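Local coordinates for phenylacetaldehyde dehydrogenase (Burkholderia cenocepacia, PDB 4O5H), which probably oxidises phenylacetaldehyde to phenylacetate with NAD+, as a member of the aldehyde dehydrogenase family, at residues Arg96-Val100 with Phe139-Ala143; Ile356-Ala362 with Phe394-Pro398; Ser374-Ala380 with Ala407-Val411. All blocks are in the same frame, centred on the assembly; numbering follows the deposited sequence.

Interaction 1 of 3, residues Arg96-Val100 with Phe139-Ala143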
ATOM      1  N   ARG A  96      25.845  10.459  -6.069  1.00 11.97           N
ATOM      2  CA  ARG A  96      27.255  10.160  -6.297  1.00 12.54           C
ATOM      3  C   ARG A  96      27.606   8.791  -5.732  1.00 12.23           C
ATOM      4  O   ARG A  96      28.235   7.956  -6.411  1.00 12.24           O
ATOM      5  CB  ARG A  96      28.147  11.225  -5.678  1.00 13.65           C
ATOM      6  CG  ARG A  96      29.637  10.956  -5.921  1.00 14.76           C
ATOM      7  CD  ARG A  96      30.551  11.976  -5.347  1.00 15.83           C
ATOM      8  NE  ARG A  96      30.347  13.322  -5.902  1.00 17.24           N
ATOM      9  CZ  ARG A  96      30.909  13.854  -7.009  1.00 17.76           C
ATOM     10  NH1 ARG A  96      31.656  13.152  -7.841  1.00 17.85           N
ATOM     11  NH2 ARG A  96      30.655  15.120  -7.306  1.00 18.18           N
ATOM     12  N   LEU A  97      27.193   8.556  -4.496  1.00 11.75           N
ATOM     13  CA  LEU A  97      27.540   7.308  -3.806  1.00 11.87           C
ATOM     14  C   LEU A  97      26.920   6.082  -4.521  1.00 11.03           C
ATOM     15  O   LEU A  97      27.552   5.044  -4.649  1.00 10.82           O
ATOM     16  CB  LEU A  97      27.111   7.333  -2.346  1.00 11.96           C
ATOM     17  CG  LEU A  97      27.843   8.365  -1.471  1.00 12.56           C
ATOM     18  CD1 LEU A  97      27.151   8.468  -0.129  1.00 12.56           C
ATOM     19  CD2 LEU A  97      29.278   7.971  -1.267  1.00 13.43           C
ATOM     20  N   MET A  98      25.684   6.224  -4.950  1.00 10.54           N
ATOM     21  CA  MET A  98      25.001   5.136  -5.664  1.00 10.18           C
ATOM     22  C   MET A  98      25.701   4.851  -6.968  1.00 10.09           C
ATOM     23  O   MET A  98      25.819   3.686  -7.356  1.00 10.35           O
ATOM     24  CB  MET A  98      23.534   5.477  -5.874  1.00 10.05           C
ATOM     25  CG  MET A  98      22.754   5.511  -4.561  1.00 10.04           C
ATOM     26  SD  MET A  98      21.003   5.870  -4.807  1.00 10.19           S
ATOM     27  CE  MET A  98      20.501   4.392  -5.625  1.00 10.06           C
ATOM     28  N   LEU A  99      26.163   5.889  -7.678  1.00 10.00           N
ATOM     29  CA  LEU A  99      26.870   5.678  -8.951  1.00 10.05           C
ATOM     30  C   LEU A  99      28.189   4.944  -8.775  1.00 10.33           C
ATOM     31  O   LEU A  99      28.553   4.063  -9.577  1.00 10.26           O
ATOM     32  CB  LEU A  99      27.106   7.013  -9.680  1.00 10.32           C
ATOM     33  CG  LEU A  99      25.854   7.712 -10.173  1.00 10.06           C
ATOM     34  CD1 LEU A  99      26.184   9.126 -10.653  1.00 10.34           C
ATOM     35  CD2 LEU A  99      25.192   6.915 -11.282  1.00 10.13           C
ATOM     36  N   VAL A 100      28.904   5.290  -7.717  1.00 10.44           N
ATOM     37  CA  VAL A 100      30.124   4.592  -7.338  1.00 10.88           C
ATOM     38  C   VAL A 100      29.825   3.121  -7.062  1.00 10.63           C
ATOM     39  O   VAL A 100      30.548   2.249  -7.504  1.00 10.99           O
ATOM     40  CB  VAL A 100      30.779   5.249  -6.089  1.00 11.22           C
ATOM     41  CG1 VAL A 100      31.924   4.389  -5.555  1.00 11.57           C
ATOM     42  CG2 VAL A 100      31.318   6.636  -6.451  1.00 11.60           C
ATOM     43  N   PHE A 139      21.038   0.077  -9.302  1.00  8.81           N
ATOM     44  CA  PHE A 139      21.650   1.158  -8.546  1.00  8.73           C
ATOM     45  C   PHE A 139      21.909   2.404  -9.398  1.00  8.82           C
ATOM     46  O   PHE A 139      21.702   3.510  -8.942  1.00  8.45           O
ATOM     47  CB  PHE A 139      22.941   0.701  -7.862  1.00  8.94           C
ATOM     48  CG  PHE A 139      22.707  -0.138  -6.613  1.00  8.93           C
ATOM     49  CD1 PHE A 139      22.240   0.468  -5.453  1.00  8.92           C
ATOM     50  CD2 PHE A 139      22.898  -1.512  -6.638  1.00  9.11           C
ATOM     51  CE1 PHE A 139      21.984  -0.288  -4.315  1.00  9.05           C
ATOM     52  CE2 PHE A 139      22.664  -2.287  -5.489  1.00  9.16           C
ATOM     53  CZ  PHE A 139      22.194  -1.669  -4.335  1.00  9.07           C
ATOM     54  N   ARG A 140      22.362   2.220 -10.633  1.00  9.07           N
ATOM     55  CA  ARG A 140      22.652   3.380 -11.496  1.00  9.32           C
ATOM     56  C   ARG A 140      21.353   4.130 -11.869  1.00  9.33           C
ATOM     57  O   ARG A 140      21.277   5.374 -11.768  1.00  9.16           O
ATOM     58  CB  ARG A 140      23.411   2.949 -12.773  1.00  9.58           C
ATOM     59  CG  ARG A 140      23.765   4.132 -13.681  1.00  9.80           C
ATOM     60  CD  ARG A 140      24.750   3.735 -14.748  1.00 10.30           C
ATOM     61  NE  ARG A 140      26.015   3.301 -14.195  1.00 10.51           N
ATOM     62  CZ  ARG A 140      26.541   2.087 -14.349  1.00 10.95           C
ATOM     63  NH1 ARG A 140      25.930   1.139 -15.038  1.00 11.11           N
ATOM     64  NH2 ARG A 140      27.724   1.792 -13.798  1.00 11.37           N
ATOM     65  N   TYR A 141      20.340   3.365 -12.302  1.00  9.42           N
ATOM     66  CA  TYR A 141      19.041   3.954 -12.689  1.00  9.37           C
ATOM     67  C   TYR A 141      18.461   4.753 -11.511  1.00  9.42           C
ATOM     68  O   TYR A 141      18.103   5.939 -11.643  1.00  9.35           O
ATOM     69  CB  TYR A 141      18.096   2.869 -13.169  1.00  9.48           C
ATOM     70  CG  TYR A 141      16.672   3.331 -13.412  1.00  9.37           C
ATOM     71  CD1 TYR A 141      16.305   3.894 -14.603  1.00  9.60           C
ATOM     72  CD2 TYR A 141      15.726   3.280 -12.392  1.00  9.32           C
ATOM     73  CE1 TYR A 141      15.011   4.351 -14.810  1.00  9.56           C
ATOM     74  CE2 TYR A 141      14.439   3.759 -12.575  1.00  9.32           C
ATOM     75  CZ  TYR A 141      14.087   4.275 -13.803  1.00  9.49           C
ATOM     76  OH  TYR A 141      12.796   4.765 -13.986  1.00  9.64           O
ATOM     77  N   MET A 142      18.422   4.132 -10.325  1.00  9.33           N
ATOM     78  CA  MET A 142      17.861   4.802  -9.153  1.00  9.04           C
ATOM     79  C   MET A 142      18.708   5.980  -8.666  1.00  8.88           C
ATOM     80  O   MET A 142      18.180   6.937  -8.132  1.00  8.43           O
ATOM     81  CB  MET A 142      17.641   3.774  -8.020  1.00  9.03           C
ATOM     82  CG  MET A 142      16.644   2.656  -8.371  1.00  9.16           C
ATOM     83  SD  MET A 142      14.983   3.293  -8.636  1.00  8.94           S
ATOM     84  CE  MET A 142      14.250   1.866  -9.433  1.00  9.25           C
ATOM     85  N   ALA A 143      20.021   5.891  -8.834  1.00  9.00           N
ATOM     86  CA  ALA A 143      20.891   7.005  -8.540  1.00  9.15           C
ATOM     87  C   ALA A 143      20.399   8.281  -9.212  1.00  9.22           C
ATOM     88  O   ALA A 143      20.377   9.377  -8.608  1.00  9.05           O
ATOM     89  CB  ALA A 143      22.324   6.736  -8.974  1.00  9.41           C
TER
HETATM   90  O   HOH W   1      27.795   4.414 -12.442  1.00  8.53           O

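Interaction 2 of 3, residues Ile356-Ala362 with Phe394-Pro398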
ATOM      1  N   ILE A 356      20.371 -25.869 -17.216  1.00 15.87           N
ATOM      2  CA  ILE A 356      19.506 -26.061 -16.066  1.00 15.81           C
ATOM      3  C   ILE A 356      20.372 -26.473 -14.875  1.00 14.74           C
ATOM      4  O   ILE A 356      20.978 -27.546 -14.906  1.00 14.54           O
ATOM      5  CB  ILE A 356      18.485 -27.170 -16.377  1.00 17.19           C
ATOM      6  CG1 ILE A 356      17.419 -26.647 -17.331  1.00 18.07           C
ATOM      7  CG2 ILE A 356      17.815 -27.709 -15.140  1.00 17.83           C
ATOM      8  CD1 ILE A 356      16.361 -25.793 -16.662  1.00 18.24           C
ATOM      9  N   GLY A 357      20.442 -25.605 -13.861  1.00 13.26           N
ATOM     10  CA  GLY A 357      21.106 -25.938 -12.620  1.00 12.99           C
ATOM     11  C   GLY A 357      20.218 -26.758 -11.693  1.00 12.58           C
ATOM     12  O   GLY A 357      19.097 -27.077 -12.040  1.00 12.47           O
ATOM     13  N   PRO A 358      20.704 -27.069 -10.490  1.00 12.20           N
ATOM     14  CA  PRO A 358      19.876 -27.741  -9.467  1.00 12.19           C
ATOM     15  C   PRO A 358      18.910 -26.747  -8.863  1.00 11.70           C
ATOM     16  O   PRO A 358      19.065 -25.531  -9.064  1.00 11.45           O
ATOM     17  CB  PRO A 358      20.922 -28.156  -8.404  1.00 12.33           C
ATOM     18  CG  PRO A 358      21.935 -27.073  -8.488  1.00 12.31           C
ATOM     19  CD  PRO A 358      22.012 -26.690  -9.960  1.00 12.38           C
ATOM     20  N   LEU A 359      17.952 -27.239  -8.114  1.00 11.52           N
ATOM     21  CA  LEU A 359      17.137 -26.405  -7.290  1.00 11.41           C
ATOM     22  C   LEU A 359      17.941 -25.990  -6.070  1.00 11.11           C
ATOM     23  O   LEU A 359      18.972 -26.573  -5.768  1.00 10.92           O
ATOM     24  CB  LEU A 359      15.834 -27.131  -6.936  1.00 11.76           C
ATOM     25  CG  LEU A 359      15.044 -27.710  -8.121  1.00 11.97           C
ATOM     26  CD1 LEU A 359      13.670 -28.196  -7.674  1.00 12.38           C
ATOM     27  CD2 LEU A 359      14.873 -26.716  -9.265  1.00 12.06           C
ATOM     28  N   VAL A 360      17.438 -25.026  -5.322  1.00 11.03           N
ATOM     29  CA  VAL A 360      18.244 -24.377  -4.290  1.00 11.09           C
ATOM     30  C   VAL A 360      18.516 -25.255  -3.067  1.00 11.22           C
ATOM     31  O   VAL A 360      19.495 -25.049  -2.368  1.00 11.34           O
ATOM     32  CB  VAL A 360      17.609 -23.045  -3.869  1.00 11.02           C
ATOM     33  CG1 VAL A 360      16.453 -23.286  -2.895  1.00 11.38           C
ATOM     34  CG2 VAL A 360      18.638 -22.162  -3.237  1.00 11.09           C
ATOM     35  N   SER A 361      17.635 -26.197  -2.774  1.00 11.37           N
ATOM     36  CA  SER A 361      17.750 -26.974  -1.545  1.00 11.90           C
ATOM     37  C   SER A 361      17.055 -28.319  -1.668  1.00 12.51           C
ATOM     38  O   SER A 361      16.235 -28.552  -2.567  1.00 12.32           O
ATOM     39  CB  SER A 361      17.110 -26.243  -0.352  1.00 11.89           C
ATOM     40  OG  SER A 361      15.705 -26.101  -0.534  1.00 11.58           O
ATOM     41  N   ALA A 362      17.355 -29.202  -0.730  1.00 13.21           N
ATOM     42  CA  ALA A 362      16.629 -30.468  -0.673  1.00 13.85           C
ATOM     43  C   ALA A 362      15.154 -30.246  -0.451  1.00 14.02           C
ATOM     44  O   ALA A 362      14.342 -30.986  -0.977  1.00 14.70           O
ATOM     45  CB  ALA A 362      17.235 -31.372   0.418  1.00 14.42           C
ATOM     46  N   PHE A 394      20.745 -31.043  -5.881  1.00 13.21           N
ATOM     47  CA  PHE A 394      19.289 -31.033  -5.773  1.00 13.40           C
ATOM     48  C   PHE A 394      18.632 -30.873  -7.152  1.00 13.88           C
ATOM     49  O   PHE A 394      17.801 -29.991  -7.388  1.00 13.84           O
ATOM     50  CB  PHE A 394      18.826 -29.968  -4.781  1.00 12.95           C
ATOM     51  CG  PHE A 394      19.601 -29.965  -3.506  1.00 12.62           C
ATOM     52  CD1 PHE A 394      19.724 -31.136  -2.763  1.00 12.98           C
ATOM     53  CD2 PHE A 394      20.227 -28.821  -3.052  1.00 12.14           C
ATOM     54  CE1 PHE A 394      20.439 -31.152  -1.569  1.00 13.00           C
ATOM     55  CE2 PHE A 394      20.941 -28.829  -1.863  1.00 12.17           C
ATOM     56  CZ  PHE A 394      21.042 -29.976  -1.117  1.00 12.51           C
ATOM     57  N   PHE A 395      18.956 -31.789  -8.054  1.00 14.30           N
ATOM     58  CA  PHE A 395      18.575 -31.681  -9.450  1.00 14.62           C
ATOM     59  C   PHE A 395      17.211 -32.322  -9.715  1.00 15.48           C
ATOM     60  O   PHE A 395      16.889 -33.375  -9.148  1.00 14.98           O
ATOM     61  CB  PHE A 395      19.632 -32.377 -10.309  1.00 14.96           C
ATOM     62  CG  PHE A 395      20.932 -31.625 -10.405  1.00 14.78           C
ATOM     63  CD1 PHE A 395      21.087 -30.578 -11.302  1.00 14.57           C
ATOM     64  CD2 PHE A 395      22.017 -32.010  -9.626  1.00 14.96           C
ATOM     65  CE1 PHE A 395      22.295 -29.912 -11.430  1.00 14.38           C
ATOM     66  CE2 PHE A 395      23.209 -31.340  -9.737  1.00 15.15           C
ATOM     67  CZ  PHE A 395      23.350 -30.287 -10.640  1.00 14.81           C
ATOM     68  N   VAL A 396      16.455 -31.682 -10.597  1.00 15.82           N
ATOM     69  CA  VAL A 396      15.178 -32.154 -11.074  1.00 17.23           C
ATOM     70  C   VAL A 396      15.075 -31.910 -12.575  1.00 17.48           C
ATOM     71  O   VAL A 396      15.571 -30.898 -13.085  1.00 17.46           O
ATOM     72  CB  VAL A 396      14.067 -31.359 -10.382  1.00 18.04           C
ATOM     73  CG1 VAL A 396      12.726 -31.658 -11.031  1.00 18.85           C
ATOM     74  CG2 VAL A 396      14.050 -31.701  -8.904  1.00 18.02           C
ATOM     75  N   GLU A 397      14.516 -32.881 -13.302  1.00 18.56           N
ATOM     76  CA  GLU A 397      14.339 -32.763 -14.764  1.00 18.34           C
ATOM     77  C   GLU A 397      13.318 -31.715 -15.162  1.00 16.80           C
ATOM     78  O   GLU A 397      12.279 -31.601 -14.509  1.00 16.31           O
ATOM     79  CB  GLU A 397      13.841 -34.063 -15.321  1.00 20.43           C
ATOM     80  CG  GLU A 397      14.830 -35.185 -15.188  1.00 21.86           C
ATOM     81  CD  GLU A 397      14.307 -36.436 -15.818  1.00 23.70           C
ATOM     82  OE1 GLU A 397      13.064 -36.627 -15.871  1.00 24.39           O
ATOM     83  OE2 GLU A 397      15.161 -37.216 -16.262  1.00 26.19           O
ATOM     84  N   PRO A 398      13.619 -30.917 -16.189  1.00 15.77           N
ATOM     85  CA  PRO A 398      12.607 -30.068 -16.769  1.00 15.64           C
ATOM     86  C   PRO A 398      11.442 -30.954 -17.143  1.00 16.03           C
ATOM     87  O   PRO A 398      11.627 -31.953 -17.823  1.00 16.99           O
ATOM     88  CB  PRO A 398      13.266 -29.497 -18.018  1.00 15.79           C
ATOM     89  CG  PRO A 398      14.714 -29.577 -17.746  1.00 15.74           C
ATOM     90  CD  PRO A 398      14.900 -30.801 -16.902  1.00 15.90           C
TER
HETATM   91  O   HOH W   2      17.303 -29.015 -11.589  1.00 17.55           O

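Interaction 3 of 3, residues Ser374-Ala380 with Ala407-Val411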
ATOM      1  N   SER A 374       1.919 -35.590  -7.361  1.00 19.92           N
ATOM      2  CA  SER A 374       0.529 -35.236  -7.227  1.00 20.30           C
ATOM      3  C   SER A 374      -0.203 -35.164  -8.600  1.00 20.26           C
ATOM      4  O   SER A 374      -1.317 -35.644  -8.731  1.00 20.61           O
ATOM      5  CB  SER A 374       0.451 -33.917  -6.458  1.00 20.13           C
ATOM      6  OG  SER A 374      -0.549 -33.080  -6.921  1.00 21.21           O
ATOM      7  N   GLY A 375       0.435 -34.558  -9.594  1.00 19.94           N
ATOM      8  CA  GLY A 375      -0.082 -34.475 -10.951  1.00 20.80           C
ATOM      9  C   GLY A 375      -0.323 -35.848 -11.545  1.00 22.19           C
ATOM     10  O   GLY A 375      -1.416 -36.115 -12.087  1.00 21.81           O
ATOM     11  N   PHE A 376       0.674 -36.732 -11.419  1.00 22.91           N
ATOM     12  CA  PHE A 376       0.541 -38.109 -11.889  1.00 24.35           C
ATOM     13  C   PHE A 376      -0.629 -38.790 -11.195  1.00 24.64           C
ATOM     14  O   PHE A 376      -1.468 -39.407 -11.845  1.00 24.96           O
ATOM     15  CB  PHE A 376       1.808 -38.943 -11.651  1.00 25.65           C
ATOM     16  CG  PHE A 376       3.004 -38.505 -12.449  1.00 26.76           C
ATOM     17  CD1 PHE A 376       2.873 -38.079 -13.767  1.00 27.77           C
ATOM     18  CD2 PHE A 376       4.281 -38.550 -11.885  1.00 27.46           C
ATOM     19  CE1 PHE A 376       3.981 -37.693 -14.499  1.00 28.20           C
ATOM     20  CE2 PHE A 376       5.391 -38.177 -12.622  1.00 27.25           C
ATOM     21  CZ  PHE A 376       5.234 -37.729 -13.927  1.00 27.63           C
ATOM     22  N   GLY A 377      -0.698 -38.634  -9.886  1.00 23.87           N
ATOM     23  CA  GLY A 377      -1.794 -39.173  -9.102  1.00 24.49           C
ATOM     24  C   GLY A 377      -3.176 -38.715  -9.559  1.00 24.52           C
ATOM     25  O   GLY A 377      -4.139 -39.431  -9.395  1.00 24.97           O
ATOM     26  N   GLU A 378      -3.284 -37.515 -10.119  1.00 23.91           N
ATOM     27  CA  GLU A 378      -4.579 -37.000 -10.571  1.00 24.32           C
ATOM     28  C   GLU A 378      -4.852 -37.249 -12.044  1.00 24.91           C
ATOM     29  O   GLU A 378      -5.927 -36.894 -12.533  1.00 25.48           O
ATOM     30  CB  GLU A 378      -4.701 -35.512 -10.266  1.00 23.73           C
ATOM     31  CG  GLU A 378      -4.714 -35.203  -8.781  1.00 23.97           C
ATOM     32  CD  GLU A 378      -5.082 -33.748  -8.496  1.00 23.62           C
ATOM     33  OE1 GLU A 378      -4.257 -32.874  -8.492  1.00 21.79           O
ATOM     34  OE2 GLU A 378      -6.270 -33.486  -8.307  1.00 26.01           O
ATOM     35  N   GLY A 379      -3.914 -37.866 -12.754  1.00 25.15           N
ATOM     36  CA  GLY A 379      -4.171 -38.283 -14.145  1.00 26.03           C
ATOM     37  C   GLY A 379      -3.364 -37.533 -15.194  1.00 25.45           C
ATOM     38  O   GLY A 379      -3.526 -37.774 -16.380  1.00 26.61           O
ATOM     39  N   ALA A 380      -2.519 -36.610 -14.777  1.00 24.53           N
ATOM     40  CA  ALA A 380      -1.662 -35.888 -15.718  1.00 24.22           C
ATOM     41  C   ALA A 380      -0.586 -36.812 -16.198  1.00 24.77           C
ATOM     42  O   ALA A 380      -0.247 -37.778 -15.508  1.00 24.76           O
ATOM     43  CB  ALA A 380      -1.026 -34.682 -15.037  1.00 23.61           C
ATOM     44  N   ALA A 407      -8.834 -28.260 -12.260  1.00 22.25           N
ATOM     45  CA  ALA A 407      -9.030 -28.733 -10.893  1.00 22.61           C
ATOM     46  C   ALA A 407      -7.777 -29.307 -10.244  1.00 22.07           C
ATOM     47  O   ALA A 407      -7.755 -29.517  -9.042  1.00 23.25           O
ATOM     48  CB  ALA A 407     -10.141 -29.795 -10.874  1.00 23.89           C
ATOM     49  N   MET A 408      -6.754 -29.632 -11.011  1.00 21.06           N
ATOM     50  CA  MET A 408      -5.617 -30.351 -10.425  1.00 20.87           C
ATOM     51  C   MET A 408      -4.719 -29.443  -9.623  1.00 19.67           C
ATOM     52  O   MET A 408      -4.538 -28.278  -9.974  1.00 19.14           O
ATOM     53  CB  MET A 408      -4.772 -30.980 -11.528  1.00 21.07           C
ATOM     54  CG  MET A 408      -5.490 -32.061 -12.313  1.00 22.37           C
ATOM     55  SD  MET A 408      -4.355 -32.785 -13.500  1.00 22.21           S
ATOM     56  CE  MET A 408      -5.466 -33.960 -14.287  1.00 23.85           C
ATOM     57  N   ARG A 409      -4.102 -29.983  -8.588  1.00 20.11           N
ATOM     58  CA  ARG A 409      -3.168 -29.185  -7.730  1.00 19.45           C
ATOM     59  C   ARG A 409      -2.024 -28.557  -8.517  1.00 17.91           C
ATOM     60  O   ARG A 409      -1.698 -27.402  -8.286  1.00 16.64           O
ATOM     61  CB  ARG A 409      -2.573 -30.031  -6.635  1.00 21.33           C
ATOM     62  CG  ARG A 409      -3.603 -30.608  -5.697  1.00 23.56           C
ATOM     63  CD  ARG A 409      -2.943 -31.240  -4.488  1.00 26.06           C
ATOM     64  NE  ARG A 409      -2.150 -30.229  -3.804  1.00 27.85           N
ATOM     65  CZ  ARG A 409      -1.136 -30.491  -2.998  1.00 30.76           C
ATOM     66  NH1 ARG A 409      -0.796 -31.738  -2.727  1.00 31.59           N
ATOM     67  NH2 ARG A 409      -0.462 -29.480  -2.444  1.00 33.62           N
ATOM     68  N   VAL A 410      -1.457 -29.301  -9.466  1.00 16.95           N
ATOM     69  CA  VAL A 410      -0.375 -28.764 -10.306  1.00 16.30           C
ATOM     70  C   VAL A 410      -0.773 -27.576 -11.148  1.00 15.73           C
ATOM     71  O   VAL A 410       0.065 -26.771 -11.502  1.00 14.50           O
ATOM     72  CB  VAL A 410       0.270 -29.802 -11.258  1.00 16.64           C
ATOM     73  CG1 VAL A 410       1.148 -30.758 -10.472  1.00 16.75           C
ATOM     74  CG2 VAL A 410      -0.767 -30.545 -12.087  1.00 17.50           C
ATOM     75  N   VAL A 411      -2.053 -27.480 -11.489  1.00 16.31           N
ATOM     76  CA  VAL A 411      -2.530 -26.306 -12.201  1.00 16.45           C
ATOM     77  C   VAL A 411      -2.878 -25.162 -11.248  1.00 16.20           C
ATOM     78  O   VAL A 411      -2.657 -23.990 -11.612  1.00 15.68           O
ATOM     79  CB  VAL A 411      -3.734 -26.634 -13.113  1.00 16.96           C
ATOM     80  CG1 VAL A 411      -4.214 -25.422 -13.885  1.00 16.91           C
ATOM     81  CG2 VAL A 411      -3.386 -27.758 -14.108  1.00 17.64           C
TER
HETATM   82  O   HOH W   3      -1.869 -32.270  -9.282  1.00 16.84           O
HETATM   83  O   HOH W   4      -7.062 -31.525  -7.113  1.00 27.59           O

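Interaction 1 of 3, residues Arg96-Val100 with Phe139-Ala143
Met98 runs straight out from its helix and bends only at its last torsion (chi3 68°), which lays CE against Phe139 O, the edge of the Phe139 ring, Met142 CB and Ala143 N; Arg140, its CG trans to the backbone N (chi1 -178°), instead carries CG to Leu99 CD2 and NE to a water. The axes of segments 96-100 and 139-143, which lie on helices 91-107 and 124-145, run nearly antiparallel (164°), 8.3 Å apart at closest approach. Small Ala143 permits this spacing: its CB meets Met98 CB at 3.6 Å. Leu99 brings its CD2 branch to the same methyl, with Leu99 CD2 to Ala143 CB at 3.7 Å. At the far end of Met98, CE lies 3.6 Å from the carbonyl oxygen of Phe139, an atom that already accepts the helical bond from Ala143 N. Met98 CE also reaches Met142 CB at 3.8 Å. Leu99 and Arg140 cross at about a right angle. Helix 187-201 packs against this strip, Leu199 on Met98 and Ala192 and Ala196 on Phe139. Beyond it a water bridges the helices: it donates to Leu99 O and accepts from Arg140 NE, the latter at 2.7 Å and in the guanidinium plane. Salt bridges to Asp103 and Glu106, further along helix 91-107, hold the outer nitrogens of Arg140. No direct hydrogen bond links the two segments, so their cohesion rests on methyl and thioether packing, with the polar link made through water and arginine.

Interaction 2 of 3, residues Ile356-Ala362 with Phe394-Pro398
Phe394 pushes its side chain into the turn Leu359-Ala362, and each atom along it meets backbone or a methyl. Its CB lies 3.5 Å from Leu359 O, which also sits at the ring edge, near the plane. Chi1 of -46° aims the ring, and chi2 turns its face to the Ser361-Ala362 peptide. CG and CD2 lie under Ser361, with CD2 3.4 Å from Ser361 CA. CD1 faces Ala362 N and CA, and CE2 faces Ser361 CA and Ala362 N. Ala362 N stands 3.5 Å above the plane, over the ring centre. CE1 touches Ala362 CB at 3.8 Å, while CZ, the tip, again faces Ala362 N. The backbone of Phe394 adds a direct link: Leu359 N donates to Phe394 O at 2.9 Å with an N-H...O angle of 155°, approaching from above the carbonyl plane. Phe395 uses its ring face differently, for a CH-pi contact in which Pro358 CB lies 3.7 Å from the centroid and only 10° off the normal. Leu359 CD1 meets the CG2 branch of Val396 at 3.7 Å. Between the loops a water donates to Gly357 O at 2.7 Å and accepts from Val396 N. Ser361 is the N-cap of helix 362-378, its OG bonded to Gln364 N, and Arg365 and Cys369 of that helix pack on Val396. The opposing loop runs on into strand 399-402, while Phe310 of helix 298-310 touches both Ile356 and Pro398, so the contact joins a helix start to a strand entry, with a second helix alongside.

Interaction 3 of 3, residues Ser374-Ala380 with Ala407-Val411
Helix 362-378 closes in a Schellman motif at Gly379 (phi 113°), where Ala380 N bonds back to Gly375 O, and this C-terminal turn faces the start of helix 409-412, for which Met408 holds the N-cap position. Glu378 makes the direct polar link. Its OE1 accepts Arg409 N at 2.9 Å through the syn lone pair, and the N-H...O angle of 161° makes the bond fairly straight. A carboxylate from one helix thus receives a first-turn N-H of the other, a bond that may help stabilise its negative charge. A water extends the grip: it donates to the same Glu378 OE1 at 2.6 Å, accepts from Val410 N at 3.0 Å, and is also hydrogen-bonded to Ser374 OG. Ser374 OG itself lies 3.7 Å from Arg409 CB, whereas the guanidinium of Arg409 turns to a salt bridge with Glu413. Beside the polar group the packing is apolar. Gly375 presents a bare backbone to Val410, with Gly375 CA 3.9 Å from Val410 CG1. Met408, extended beyond CG (chi3 -179°), reaches back to the Schellman turn, passing its SD at 4.1 Å from Ala380 CB. The side chain ends in Met408 CE, set 3.4 Å from the carbonyl oxygen of Glu378.

In the fold
Interactions 2 and 3 share helix 362-378: the first packs at its N-terminal end and the second at its C-terminal end, their centres about 21 Å apart. Their other segments lie before and after strand 399-402 of the seven-stranded mixed sheet. Interaction 1 joins two different helices on the other side of the chain's centre, its centre about 35 Å from that of interaction 2 and about 47 Å from that of interaction 3. Interactions 1 and 2 are buried, the former mostly methionine, leucine and alanine packing between regular helices, the latter aromatic rings against loop backbone plus one backbone hydrogen bond. Interaction 3 is partly exposed and depends on a charged side chain meeting a helix start. All three add bridging water.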